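Local coordinates for protein uronate isomerase (Bacillus halodurans C-125, PDB 3HK9) that probably interconverts uronic acids such as D-glucuronate with their keto forms, working as a zinc-binding uronate isomerase of the amidohydrolase superfamily, at residues A[25-30]-A[138-143]; A[168-173]-A[221-226]; A[257-262]-A[298-303]; A[323-328]-A[351-356]. All blocks are in the same frame, centred on the assembly; numbering follows the deposited sequence.

Interaction 1 (A[25-30]-A[138-143]); sequences MHTHLF and SDVVMT. With ZN (zinc ion), chain P; REL (D-glucuronic acid), chain M.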
# COMPACT_ATOMS: atom_id res chain seq x y z
N MET A 25 -29.10 -50.77 -24.37
CA MET A 25 -30.14 -51.67 -23.88
C MET A 25 -31.47 -51.11 -23.36
O MET A 25 -32.29 -51.87 -22.85
CB MET A 25 -29.54 -52.68 -22.89
CG MET A 25 -28.69 -52.10 -21.78
SD MET A 25 -29.68 -51.39 -20.47
CE MET A 25 -30.43 -52.87 -19.76
N HIS A 26 -31.68 -49.80 -23.48
CA HIS A 26 -32.96 -49.18 -23.11
C HIS A 26 -33.09 -47.81 -23.76
O HIS A 26 -32.35 -46.88 -23.44
CB HIS A 26 -33.17 -49.02 -21.59
CG HIS A 26 -34.46 -48.31 -21.25
ND1 HIS A 26 -35.68 -48.74 -21.71
CD2 HIS A 26 -34.70 -47.18 -20.55
CE1 HIS A 26 -36.63 -47.91 -21.31
NE2 HIS A 26 -36.06 -46.95 -20.60
N THR A 27 -34.05 -47.71 -24.67
CA THR A 27 -34.32 -46.47 -25.39
C THR A 27 -35.81 -46.41 -25.70
O THR A 27 -36.54 -47.39 -25.48
CB THR A 27 -33.60 -46.44 -26.75
OG1 THR A 27 -34.29 -47.30 -27.67
CG2 THR A 27 -32.15 -46.91 -26.62
N HIS A 28 -36.25 -45.27 -26.20
CA HIS A 28 -37.64 -45.09 -26.59
C HIS A 28 -37.65 -44.79 -28.08
O HIS A 28 -38.44 -43.99 -28.58
CB HIS A 28 -38.27 -43.95 -25.79
CG HIS A 28 -38.42 -44.27 -24.34
ND1 HIS A 28 -39.44 -45.06 -23.86
CD2 HIS A 28 -37.64 -43.97 -23.27
CE1 HIS A 28 -39.28 -45.24 -22.56
NE2 HIS A 28 -38.19 -44.59 -22.18
N LEU A 29 -36.74 -45.46 -28.78
CA LEU A 29 -36.62 -45.32 -30.23
C LEU A 29 -37.26 -46.55 -30.86
O LEU A 29 -37.44 -47.57 -30.20
CB LEU A 29 -35.14 -45.22 -30.63
CG LEU A 29 -34.33 -44.12 -29.94
CD1 LEU A 29 -32.87 -44.19 -30.38
CD2 LEU A 29 -34.93 -42.76 -30.28
N PHE A 30 -37.59 -46.45 -32.14
CA PHE A 30 -38.22 -47.55 -32.85
C PHE A 30 -37.55 -47.72 -34.21
O PHE A 30 -37.11 -46.74 -34.80
CB PHE A 30 -39.71 -47.26 -33.07
CG PHE A 30 -40.48 -47.04 -31.80
CD1 PHE A 30 -41.05 -48.11 -31.12
CD2 PHE A 30 -40.62 -45.76 -31.27
CE1 PHE A 30 -41.76 -47.91 -29.93
CE2 PHE A 30 -41.32 -45.54 -30.07
CZ PHE A 30 -41.89 -46.63 -29.41
N SER A 138 -24.39 -49.92 -32.37
CA SER A 138 -24.71 -51.02 -33.26
C SER A 138 -26.08 -51.64 -33.01
O SER A 138 -26.73 -52.13 -33.94
CB SER A 138 -23.65 -52.12 -33.13
OG SER A 138 -23.65 -52.68 -31.83
N ASP A 139 -26.53 -51.60 -31.76
CA ASP A 139 -27.81 -52.20 -31.40
C ASP A 139 -28.65 -51.32 -30.47
O ASP A 139 -28.15 -50.81 -29.46
CB ASP A 139 -27.56 -53.55 -30.73
CG ASP A 139 -26.87 -54.53 -31.65
OD1 ASP A 139 -27.59 -55.24 -32.39
OD2 ASP A 139 -25.62 -54.57 -31.66
N VAL A 140 -29.92 -51.18 -30.81
CA VAL A 140 -30.85 -50.36 -30.04
C VAL A 140 -32.01 -51.17 -29.48
O VAL A 140 -32.76 -51.80 -30.23
CB VAL A 140 -31.44 -49.22 -30.90
CG1 VAL A 140 -32.41 -48.39 -30.07
CG2 VAL A 140 -30.32 -48.36 -31.45
N VAL A 141 -32.16 -51.16 -28.16
CA VAL A 141 -33.27 -51.86 -27.54
C VAL A 141 -34.40 -50.85 -27.36
O VAL A 141 -34.19 -49.76 -26.82
CB VAL A 141 -32.89 -52.45 -26.17
CG1 VAL A 141 -34.13 -52.98 -25.46
CG2 VAL A 141 -31.86 -53.56 -26.35
N MET A 142 -35.58 -51.22 -27.84
CA MET A 142 -36.75 -50.35 -27.77
C MET A 142 -37.56 -50.68 -26.53
O MET A 142 -37.24 -51.59 -25.78
CB MET A 142 -37.66 -50.57 -28.99
CG MET A 142 -36.99 -50.59 -30.35
SD MET A 142 -38.15 -51.07 -31.69
CE MET A 142 -38.11 -52.87 -31.52
N THR A 143 -38.62 -49.91 -26.33
CA THR A 143 -39.56 -50.13 -25.24
C THR A 143 -40.86 -50.34 -26.00
O THR A 143 -41.45 -49.38 -26.52
CB THR A 143 -39.70 -48.90 -24.32
OG1 THR A 143 -38.47 -48.65 -23.64
CG2 THR A 143 -40.81 -49.14 -23.30
ZN ZN P . -37.05 -44.99 -20.40
O6A REL M . -40.11 -45.65 -17.62
C6 REL M . -39.26 -45.30 -18.50
O6B REL M . -38.86 -46.01 -19.44
C5 REL M . -38.71 -43.88 -18.36
O5 REL M . -37.35 -43.88 -18.83
C4 REL M . -39.52 -42.82 -19.18
O4 REL M . -40.86 -42.84 -18.65
C3 REL M . -38.97 -41.37 -19.10
O3 REL M . -39.90 -40.42 -19.65
C2 REL M . -37.61 -41.25 -19.83
O2 REL M . -37.73 -40.64 -21.10
C1 REL M . -36.60 -40.48 -18.97
O1 REL M . -35.39 -40.71 -19.04
O HOH W 1 -36.34 -51.04 -23.43
O HOH W 2 -39.21 -47.65 -27.95
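The HxH zinc motif that follows the first barrel strand, as in other amidohydrolases, meets the end of strand 137-141 here. Thr27 lies between the two metal ligands of this motif and ties it to the neighbouring strand. Its OG1 donates to Val141 O at 2.6 Å and arrives from above the carbonyl plane. Thr27 OG1 sits between its own backbone N and carbonyl carbon (chi1 75°), where it also accepts a bond from the backbone N of Leu29, which makes an ST turn. A second bond runs the other way across the contact, from Thr143 OG1 to Thr27 O at 2.9 Å.

His26 and His28 bind zinc through NE2, at 2.2 Å and 2.1 Å. D-glucuronic acid holds the same ion with O5 and O6B, and Asp355 adds a further ligand. A water accepts from His26 ND1 and donates to Met142 O and Thr143 OG1. A second water joins Thr143 N to Leu29 O and sits over one face of the Phe30 ring.

The apolar side is simpler. Val141 CG1 and CG2 pack on the backbone of Met25. Met142 SD approaches the Phe30 ring obliquely in a Met-aromatic contact, 5.3 Å from its centroid.

The threonine between the two zinc-binding histidines is thus fixed at its hydroxyl and its carbonyl. The water at ND1 takes up the second nitrogen of His26. Its bond is likely to fix the rotation of the ring and keep NE2 turned to the metal.

Interaction 2 (A[168-173]-A[221-226]); sequences ALRLDP and AVSLPP. With REL (D-glucuronic acid), chain M.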
# COMPACT_ATOMS: atom_id res chain seq x y z
N ALA A 168 -38.39 -55.08 -26.43
CA ALA A 168 -38.45 -55.23 -24.98
C ALA A 168 -39.93 -55.10 -24.63
O ALA A 168 -40.55 -54.06 -24.90
CB ALA A 168 -37.64 -54.14 -24.30
N LEU A 169 -40.50 -56.15 -24.04
CA LEU A 169 -41.91 -56.16 -23.68
C LEU A 169 -42.22 -55.39 -22.39
O LEU A 169 -42.09 -55.92 -21.29
CB LEU A 169 -42.40 -57.61 -23.57
CG LEU A 169 -43.83 -57.84 -23.08
CD1 LEU A 169 -44.81 -57.03 -23.91
CD2 LEU A 169 -44.15 -59.33 -23.17
N ARG A 170 -42.65 -54.15 -22.56
CA ARG A 170 -43.00 -53.27 -21.45
C ARG A 170 -44.39 -53.64 -20.92
O ARG A 170 -45.35 -53.72 -21.68
CB ARG A 170 -42.95 -51.82 -21.94
CG ARG A 170 -42.96 -50.77 -20.85
CD ARG A 170 -41.87 -51.00 -19.80
NE ARG A 170 -41.98 -49.97 -18.77
CZ ARG A 170 -41.35 -48.80 -18.80
NH1 ARG A 170 -40.53 -48.50 -19.80
NH2 ARG A 170 -41.59 -47.91 -17.85
N LEU A 171 -44.51 -53.84 -19.60
CA LEU A 171 -45.78 -54.26 -19.00
C LEU A 171 -46.41 -53.40 -17.89
O LEU A 171 -47.22 -53.91 -17.12
CB LEU A 171 -45.61 -55.69 -18.48
CG LEU A 171 -45.08 -56.72 -19.49
CD1 LEU A 171 -44.62 -58.00 -18.79
CD2 LEU A 171 -46.17 -57.03 -20.49
N ASP A 172 -46.06 -52.12 -17.82
CA ASP A 172 -46.61 -51.25 -16.77
C ASP A 172 -48.12 -51.35 -16.55
O ASP A 172 -48.58 -51.45 -15.40
CB ASP A 172 -46.21 -49.78 -17.05
CG ASP A 172 -44.70 -49.55 -16.94
OD1 ASP A 172 -43.94 -50.53 -17.09
OD2 ASP A 172 -44.27 -48.40 -16.72
N PRO A 173 -48.93 -51.32 -17.63
CA PRO A 173 -50.38 -51.41 -17.44
C PRO A 173 -50.84 -52.71 -16.78
O PRO A 173 -51.68 -52.69 -15.88
CB PRO A 173 -50.92 -51.26 -18.86
CG PRO A 173 -49.91 -50.31 -19.49
CD PRO A 173 -48.60 -50.93 -19.01
N ALA A 221 -40.07 -55.74 -19.18
CA ALA A 221 -39.78 -54.64 -18.28
C ALA A 221 -41.01 -53.96 -17.66
O ALA A 221 -42.14 -54.17 -18.10
CB ALA A 221 -38.96 -53.60 -19.01
N VAL A 222 -40.75 -53.16 -16.63
CA VAL A 222 -41.78 -52.41 -15.92
C VAL A 222 -41.10 -51.33 -15.09
O VAL A 222 -39.98 -51.52 -14.61
CB VAL A 222 -42.58 -53.32 -14.97
CG1 VAL A 222 -41.66 -53.92 -13.92
CG2 VAL A 222 -43.68 -52.51 -14.29
N SER A 223 -41.77 -50.18 -14.94
CA SER A 223 -41.23 -49.11 -14.10
C SER A 223 -42.09 -49.20 -12.85
O SER A 223 -43.29 -49.46 -12.94
CB SER A 223 -41.36 -47.73 -14.77
OG SER A 223 -42.70 -47.29 -14.84
N LEU A 224 -41.48 -49.02 -11.69
CA LEU A 224 -42.19 -49.15 -10.43
C LEU A 224 -42.00 -47.97 -9.49
O LEU A 224 -40.99 -47.26 -9.56
CB LEU A 224 -41.73 -50.44 -9.74
CG LEU A 224 -41.93 -51.73 -10.54
CD1 LEU A 224 -41.06 -52.83 -9.94
CD2 LEU A 224 -43.42 -52.13 -10.52
N PRO A 225 -42.96 -47.75 -8.58
CA PRO A 225 -42.91 -46.64 -7.62
C PRO A 225 -41.99 -46.92 -6.44
O PRO A 225 -41.59 -48.06 -6.20
CB PRO A 225 -44.36 -46.51 -7.19
CG PRO A 225 -44.78 -47.95 -7.12
CD PRO A 225 -44.20 -48.52 -8.42
N PRO A 226 -41.65 -45.86 -5.67
CA PRO A 226 -40.78 -45.93 -4.49
C PRO A 226 -41.33 -46.91 -3.46
O PRO A 226 -40.60 -47.48 -2.65
CB PRO A 226 -40.81 -44.50 -3.95
CG PRO A 226 -41.03 -43.67 -5.19
CD PRO A 226 -42.06 -44.47 -5.95
O6A REL M . -40.11 -45.65 -17.62
C6 REL M . -39.26 -45.30 -18.50
O6B REL M . -38.86 -46.01 -19.44
C5 REL M . -38.71 -43.88 -18.36
O5 REL M . -37.35 -43.88 -18.83
C4 REL M . -39.52 -42.82 -19.18
O4 REL M . -40.86 -42.84 -18.65
C3 REL M . -38.97 -41.37 -19.10
O3 REL M . -39.90 -40.42 -19.65
C2 REL M . -37.61 -41.25 -19.83
O2 REL M . -37.73 -40.64 -21.10
C1 REL M . -36.60 -40.48 -18.97
O1 REL M . -35.39 -40.71 -19.04
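Leu169 opens the pairing of two parallel strands, its O accepting from Ala221 N at 2.9 Å. Arg170 forms the beta bridge with Ala221, and its CD lies beside the Ala221 methyl. The arginine chain starts with CG anti to the backbone N (chi1 -167°) and bends at chi2, which carries the guanidinium along strand 220-224 to Ser223. Its NH1 and NH2 donate to O6B and O6A of D-glucuronic acid, at 3.0 Å and 2.7 Å. Both bonds are nearly straight. Leu171 N then donates to Ala221 O, and Leu171 stands at the N-cap position of helix 172-176.

Asp172, in that helix, is gripped side-on by Arg170. NE meets OD1 at 2.6 Å in a salt bridge, and NH2 meets OD2 at 2.9 Å. Strand 220-224 supplies the other two donors. Ser223 N reaches OD1 at 3.1 Å, and Ser223 OG reaches OD2 at 2.7 Å. On each oxygen the arginine and serine donors come from opposite faces of the carboxylate plane. An asparagine here would probably weaken the hold on Arg170, because the salt bridge would go and the guanidinium could turn from the ligand.

Asp172 is thus a second-shell residue. It probably offsets the charge of Arg170, and its hold on NE and NH2 keeps the guanidinium turned so that NH1 and NH2 meet the two oxygens of the uronate carboxylate.

Interaction 3 (A[257-262]-A[298-303]); sequences MMIGVK and VTMLSR. With REL (D-glucuronic acid), chain M.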
# COMPACT_ATOMS: atom_id res chain seq x y z
N MET A 257 -36.49 -54.19 -14.00
CA MET A 257 -37.26 -53.36 -13.07
C MET A 257 -36.60 -52.01 -12.93
O MET A 257 -35.45 -51.92 -12.52
CB MET A 257 -37.36 -54.02 -11.69
CG MET A 257 -38.03 -55.38 -11.67
SD MET A 257 -38.19 -56.06 -9.99
CE MET A 257 -36.51 -56.59 -9.69
N MET A 258 -37.33 -50.96 -13.28
CA MET A 258 -36.80 -49.61 -13.17
C MET A 258 -37.59 -48.99 -12.02
O MET A 258 -38.75 -48.59 -12.17
CB MET A 258 -37.02 -48.88 -14.49
CG MET A 258 -36.71 -49.77 -15.69
SD MET A 258 -36.06 -48.86 -17.09
CE MET A 258 -37.54 -48.28 -17.82
N ILE A 259 -36.93 -48.92 -10.86
CA ILE A 259 -37.56 -48.47 -9.63
C ILE A 259 -37.35 -47.06 -9.10
O ILE A 259 -36.24 -46.54 -9.10
CB ILE A 259 -37.18 -49.45 -8.50
CG1 ILE A 259 -37.43 -50.89 -8.98
CG2 ILE A 259 -37.97 -49.13 -7.24
CD1 ILE A 259 -36.87 -51.97 -8.06
N GLY A 260 -38.44 -46.47 -8.60
CA GLY A 260 -38.35 -45.15 -8.01
C GLY A 260 -39.13 -44.02 -8.64
O GLY A 260 -39.06 -42.88 -8.16
N VAL A 261 -39.87 -44.31 -9.70
CA VAL A 261 -40.63 -43.25 -10.36
C VAL A 261 -42.00 -43.01 -9.70
O VAL A 261 -42.75 -43.94 -9.42
CB VAL A 261 -40.82 -43.56 -11.88
CG1 VAL A 261 -41.59 -44.85 -12.08
CG2 VAL A 261 -41.53 -42.40 -12.57
N LYS A 262 -42.29 -41.75 -9.42
CA LYS A 262 -43.55 -41.35 -8.81
C LYS A 262 -44.30 -40.67 -9.96
O LYS A 262 -44.08 -39.50 -10.25
CB LYS A 262 -43.29 -40.38 -7.65
CG LYS A 262 -44.49 -40.08 -6.77
CD LYS A 262 -44.04 -39.35 -5.50
CE LYS A 262 -45.22 -38.75 -4.74
NZ LYS A 262 -46.22 -39.78 -4.37
N VAL A 298 -31.79 -54.35 -13.14
CA VAL A 298 -32.33 -53.30 -12.29
C VAL A 298 -31.59 -51.98 -12.40
O VAL A 298 -30.37 -51.95 -12.57
CB VAL A 298 -32.34 -53.74 -10.79
CG1 VAL A 298 -32.87 -52.61 -9.90
CG2 VAL A 298 -33.20 -54.99 -10.62
N THR A 299 -32.36 -50.90 -12.33
CA THR A 299 -31.83 -49.55 -12.36
C THR A 299 -32.79 -48.81 -11.44
O THR A 299 -33.99 -49.12 -11.41
CB THR A 299 -31.86 -48.93 -13.79
OG1 THR A 299 -31.03 -47.76 -13.82
CG2 THR A 299 -33.28 -48.55 -14.20
N MET A 300 -32.29 -47.87 -10.64
CA MET A 300 -33.17 -47.16 -9.73
C MET A 300 -33.09 -45.65 -9.95
O MET A 300 -32.08 -45.13 -10.42
CB MET A 300 -32.84 -47.55 -8.29
CG MET A 300 -32.99 -49.07 -8.06
SD MET A 300 -32.74 -49.61 -6.36
CE MET A 300 -34.44 -49.39 -5.70
N LEU A 301 -34.17 -44.94 -9.62
CA LEU A 301 -34.23 -43.51 -9.85
C LEU A 301 -33.67 -42.60 -8.76
O LEU A 301 -33.22 -41.49 -9.05
CB LEU A 301 -35.68 -43.11 -10.15
CG LEU A 301 -35.90 -41.74 -10.79
CD1 LEU A 301 -35.13 -41.68 -12.11
CD2 LEU A 301 -37.39 -41.51 -11.03
N SER A 302 -33.71 -43.05 -7.52
CA SER A 302 -33.23 -42.22 -6.41
C SER A 302 -31.73 -42.28 -6.21
O SER A 302 -31.15 -43.35 -6.16
CB SER A 302 -33.92 -42.62 -5.11
OG SER A 302 -33.40 -41.87 -4.03
N ARG A 303 -31.11 -41.11 -6.08
CA ARG A 303 -29.68 -41.03 -5.85
C ARG A 303 -29.30 -41.82 -4.59
O ARG A 303 -28.22 -42.42 -4.52
CB ARG A 303 -29.25 -39.56 -5.66
CG ARG A 303 -27.75 -39.38 -5.49
CD ARG A 303 -27.39 -38.03 -4.91
NE ARG A 303 -25.94 -37.86 -4.85
CZ ARG A 303 -25.31 -36.96 -4.10
NH1 ARG A 303 -26.00 -36.13 -3.32
NH2 ARG A 303 -23.98 -36.89 -4.13
O6A REL M . -40.11 -45.65 -17.62
C6 REL M . -39.26 -45.30 -18.50
O6B REL M . -38.86 -46.01 -19.44
C5 REL M . -38.71 -43.88 -18.36
O5 REL M . -37.35 -43.88 -18.83
C4 REL M . -39.52 -42.82 -19.18
O4 REL M . -40.86 -42.84 -18.65
C3 REL M . -38.97 -41.37 -19.10
O3 REL M . -39.90 -40.42 -19.65
C2 REL M . -37.61 -41.25 -19.83
O2 REL M . -37.73 -40.64 -21.10
C1 REL M . -36.60 -40.48 -18.97
O1 REL M . -35.39 -40.71 -19.04
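Backbone hydrogen bonds join strands 255-262 and 296-300 side by side in parallel, with Met257, Met258 and Ile259 opposite Val298, Thr299 and Met300. Thr299 N donates to Met257 O at 3.3 Å. Ile259 N donates to Thr299 O at 3.0 Å. Leu301 N closes the ladder on Ile259 O at 2.7 Å. CA-H...O contacts reinforce it, among them Met258 CA to Thr299 O.

The apolar contacts divide between the two faces. Met257, Ile259, Val298 and Met300 share one. Met257 CE touches Val298 CG2 at 3.8 Å, and Met300 CE lies alongside Ile259 CG2 at 3.9 Å. Helices 282-290 and 306-315 pack on this side. On the other face Thr299 turns CG2 to Met258 CB, while its OG1 bonds to Phe322 O. Beyond the ladder, Leu301 CD2 rests on Val261 CA.

Gly260 breaks the strand at a phi of 118°. A side chain there would run into Leu301 CB.

The ligand contact comes from Met258. Its chain bends at chi2 and chi3 and brings CE to 3.1 Å from O6B of D-glucuronic acid. Parallel strands with helices packed outside and the ligand at their C-terminal ends are characteristic of the (beta/alpha)8 barrel of amidohydrolases.

Interaction 4 (A[323-328]-A[351-356]); sequences GCWWFM and PQHSDA. With ZN (zinc ion), chain P; REL (D-glucuronic acid), chain M; CO3 (carbonate ion), chain N.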
# COMPACT_ATOMS: atom_id res chain seq x y z
N GLY A 323 -27.26 -48.75 -16.20
CA GLY A 323 -27.50 -47.33 -16.38
C GLY A 323 -27.61 -46.37 -15.22
O GLY A 323 -27.66 -46.74 -14.04
N CYS A 324 -27.63 -45.09 -15.62
CA CYS A 324 -27.78 -43.94 -14.73
C CYS A 324 -29.04 -43.35 -15.34
O CYS A 324 -29.00 -42.51 -16.25
CB CYS A 324 -26.58 -43.00 -14.89
SG CYS A 324 -24.99 -43.82 -14.51
N TRP A 325 -30.16 -43.83 -14.83
CA TRP A 325 -31.49 -43.49 -15.30
C TRP A 325 -32.11 -42.14 -14.97
O TRP A 325 -32.16 -41.73 -13.80
CB TRP A 325 -32.43 -44.60 -14.85
CG TRP A 325 -33.85 -44.50 -15.33
CD1 TRP A 325 -34.27 -44.15 -16.58
CD2 TRP A 325 -35.03 -44.88 -14.60
NE1 TRP A 325 -35.64 -44.29 -16.68
CE2 TRP A 325 -36.13 -44.74 -15.48
CE3 TRP A 325 -35.26 -45.33 -13.29
CZ2 TRP A 325 -37.44 -45.04 -15.09
CZ3 TRP A 325 -36.57 -45.63 -12.91
CH2 TRP A 325 -37.64 -45.47 -13.81
N TRP A 326 -32.56 -41.44 -16.01
CA TRP A 326 -33.31 -40.20 -15.86
C TRP A 326 -32.65 -39.08 -15.07
O TRP A 326 -31.76 -38.38 -15.56
CB TRP A 326 -34.64 -40.59 -15.20
CG TRP A 326 -35.84 -39.80 -15.54
CD1 TRP A 326 -35.89 -38.48 -15.93
CD2 TRP A 326 -37.19 -40.24 -15.42
NE1 TRP A 326 -37.21 -38.08 -16.04
CE2 TRP A 326 -38.02 -39.14 -15.73
CE3 TRP A 326 -37.78 -41.46 -15.07
CZ2 TRP A 326 -39.41 -39.23 -15.71
CZ3 TRP A 326 -39.16 -41.55 -15.04
CH2 TRP A 326 -39.96 -40.44 -15.36
N PHE A 327 -33.11 -38.88 -13.84
CA PHE A 327 -32.56 -37.84 -12.97
C PHE A 327 -31.16 -38.22 -12.50
O PHE A 327 -30.44 -37.41 -11.92
CB PHE A 327 -33.51 -37.59 -11.79
CG PHE A 327 -34.93 -37.29 -12.20
CD1 PHE A 327 -35.21 -36.22 -13.05
CD2 PHE A 327 -35.98 -38.11 -11.80
CE1 PHE A 327 -36.51 -35.96 -13.49
CE2 PHE A 327 -37.29 -37.86 -12.23
CZ PHE A 327 -37.55 -36.79 -13.08
N MET A 328 -30.77 -39.47 -12.75
CA MET A 328 -29.44 -39.96 -12.40
C MET A 328 -28.49 -39.67 -13.58
O MET A 328 -27.27 -39.67 -13.42
CB MET A 328 -29.45 -41.47 -12.16
CG MET A 328 -30.28 -41.95 -10.96
SD MET A 328 -29.56 -41.47 -9.37
CE MET A 328 -30.36 -39.88 -9.14
N PRO A 351 -22.75 -49.94 -17.19
CA PRO A 351 -22.71 -48.53 -16.81
C PRO A 351 -23.76 -47.57 -17.37
O PRO A 351 -24.16 -46.64 -16.67
CB PRO A 351 -21.30 -48.11 -17.19
CG PRO A 351 -21.01 -48.94 -18.39
CD PRO A 351 -21.55 -50.30 -17.98
N GLN A 352 -24.24 -47.79 -18.59
CA GLN A 352 -25.18 -46.81 -19.13
C GLN A 352 -26.11 -47.26 -20.26
O GLN A 352 -25.91 -48.31 -20.89
CB GLN A 352 -24.36 -45.60 -19.59
CG GLN A 352 -25.15 -44.38 -20.08
CD GLN A 352 -25.95 -43.71 -18.98
OE1 GLN A 352 -26.81 -44.33 -18.36
NE2 GLN A 352 -25.66 -42.43 -18.73
N HIS A 353 -27.15 -46.46 -20.47
CA HIS A 353 -28.12 -46.63 -21.55
C HIS A 353 -28.51 -45.20 -21.89
O HIS A 353 -28.34 -44.31 -21.06
CB HIS A 353 -29.34 -47.48 -21.14
CG HIS A 353 -30.25 -46.83 -20.14
ND1 HIS A 353 -30.07 -46.95 -18.78
CD2 HIS A 353 -31.36 -46.08 -20.31
CE1 HIS A 353 -31.03 -46.30 -18.15
NE2 HIS A 353 -31.83 -45.76 -19.06
N SER A 354 -29.00 -44.96 -23.11
CA SER A 354 -29.34 -43.59 -23.49
C SER A 354 -30.74 -43.16 -23.09
O SER A 354 -30.94 -42.01 -22.71
CB SER A 354 -29.21 -43.41 -25.00
OG SER A 354 -30.24 -44.09 -25.68
N ASP A 355 -31.70 -44.07 -23.18
CA ASP A 355 -33.09 -43.76 -22.86
C ASP A 355 -33.55 -42.75 -23.92
O ASP A 355 -34.45 -41.95 -23.68
CB ASP A 355 -33.17 -43.10 -21.47
CG ASP A 355 -34.43 -43.49 -20.72
OD1 ASP A 355 -35.46 -43.78 -21.36
OD2 ASP A 355 -34.38 -43.50 -19.47
N ALA A 356 -32.94 -42.80 -25.10
CA ALA A 356 -33.29 -41.86 -26.15
C ALA A 356 -34.77 -41.89 -26.54
O ALA A 356 -35.36 -42.95 -26.71
CB ALA A 356 -32.42 -42.10 -27.39
ZN ZN P . -37.05 -44.99 -20.40
O6A REL M . -40.11 -45.65 -17.62
C6 REL M . -39.26 -45.30 -18.50
O6B REL M . -38.86 -46.01 -19.44
C5 REL M . -38.71 -43.88 -18.36
O5 REL M . -37.35 -43.88 -18.83
C4 REL M . -39.52 -42.82 -19.18
O4 REL M . -40.86 -42.84 -18.65
C3 REL M . -38.97 -41.37 -19.10
O3 REL M . -39.90 -40.42 -19.65
C2 REL M . -37.61 -41.25 -19.83
O2 REL M . -37.73 -40.64 -21.10
C1 REL M . -36.60 -40.48 -18.97
O1 REL M . -35.39 -40.71 -19.04
C CO3 N . -38.48 -34.43 -16.49
O1 CO3 N . -38.16 -33.64 -15.49
O2 CO3 N . -38.56 -33.96 -17.69
O3 CO3 N . -38.60 -35.71 -16.29
O HOH W 3 -29.78 -43.34 -18.69
O HOH W 4 -32.16 -42.10 -18.59
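Gln352 OE1 is gripped by two backbone N-H groups from opposite faces of its amide plane. Cys324 N donates across the contact at 3.0 Å, and His353 N donates at the same distance from within its own segment. CG of Gln352 stands anti to the backbone N (chi1 -175°), and a bend at chi2 turns the amide back to Cys324. Gly323 CA meets the edge of the His353 ring, where a side chain would collide with ND1.

Nearer the metal, Asp355 binds zinc through OD1 at 2.2 Å. Its OD2 lies at the edge of the Trp325 ring, 3.0 Å from CD1, with ring and carboxylate nearly coplanar. A water links OD2 to Trp326 N. Trp325 NE1 donates to O5 of D-glucuronic acid at 2.8 Å, almost straight.

Trp326 lays one face against C1 of the ligand and the other against Phe327. Its NE1 donates to a carbonate ion, probably from the crystallisation liquor. An alanine here would probably open a gap beside C1 and leave that end of the ligand less confined.

Zinc and Trp325 NE1 both act on ligand O5. Together they would be expected to stabilise negative charge on that oxygen.

In the fold
All four contacts converge on D-glucuronic acid at the mouth of one barrel. Interactions 1 and 4 build the zinc site, with centres about 12 Å apart. They are joined by backbone pairs, His26 O to Asp355 N at 2.9 Å being a probable hydrogen bond. The centres of interactions 2 and 3 are about 11 Å apart, and the two share the sheet, where Leu224 N probably bonds to Met258 O at 2.8 Å. Met258 CE also packs on His26 NE2 at 3.4 Å, so Met258 packs between a zinc-binding histidine and the ligand carboxylate. Interactions 3 and 4 meet where Leu301 CD1 touches Trp326 CB at 3.3 Å. Both also reach the second subunit.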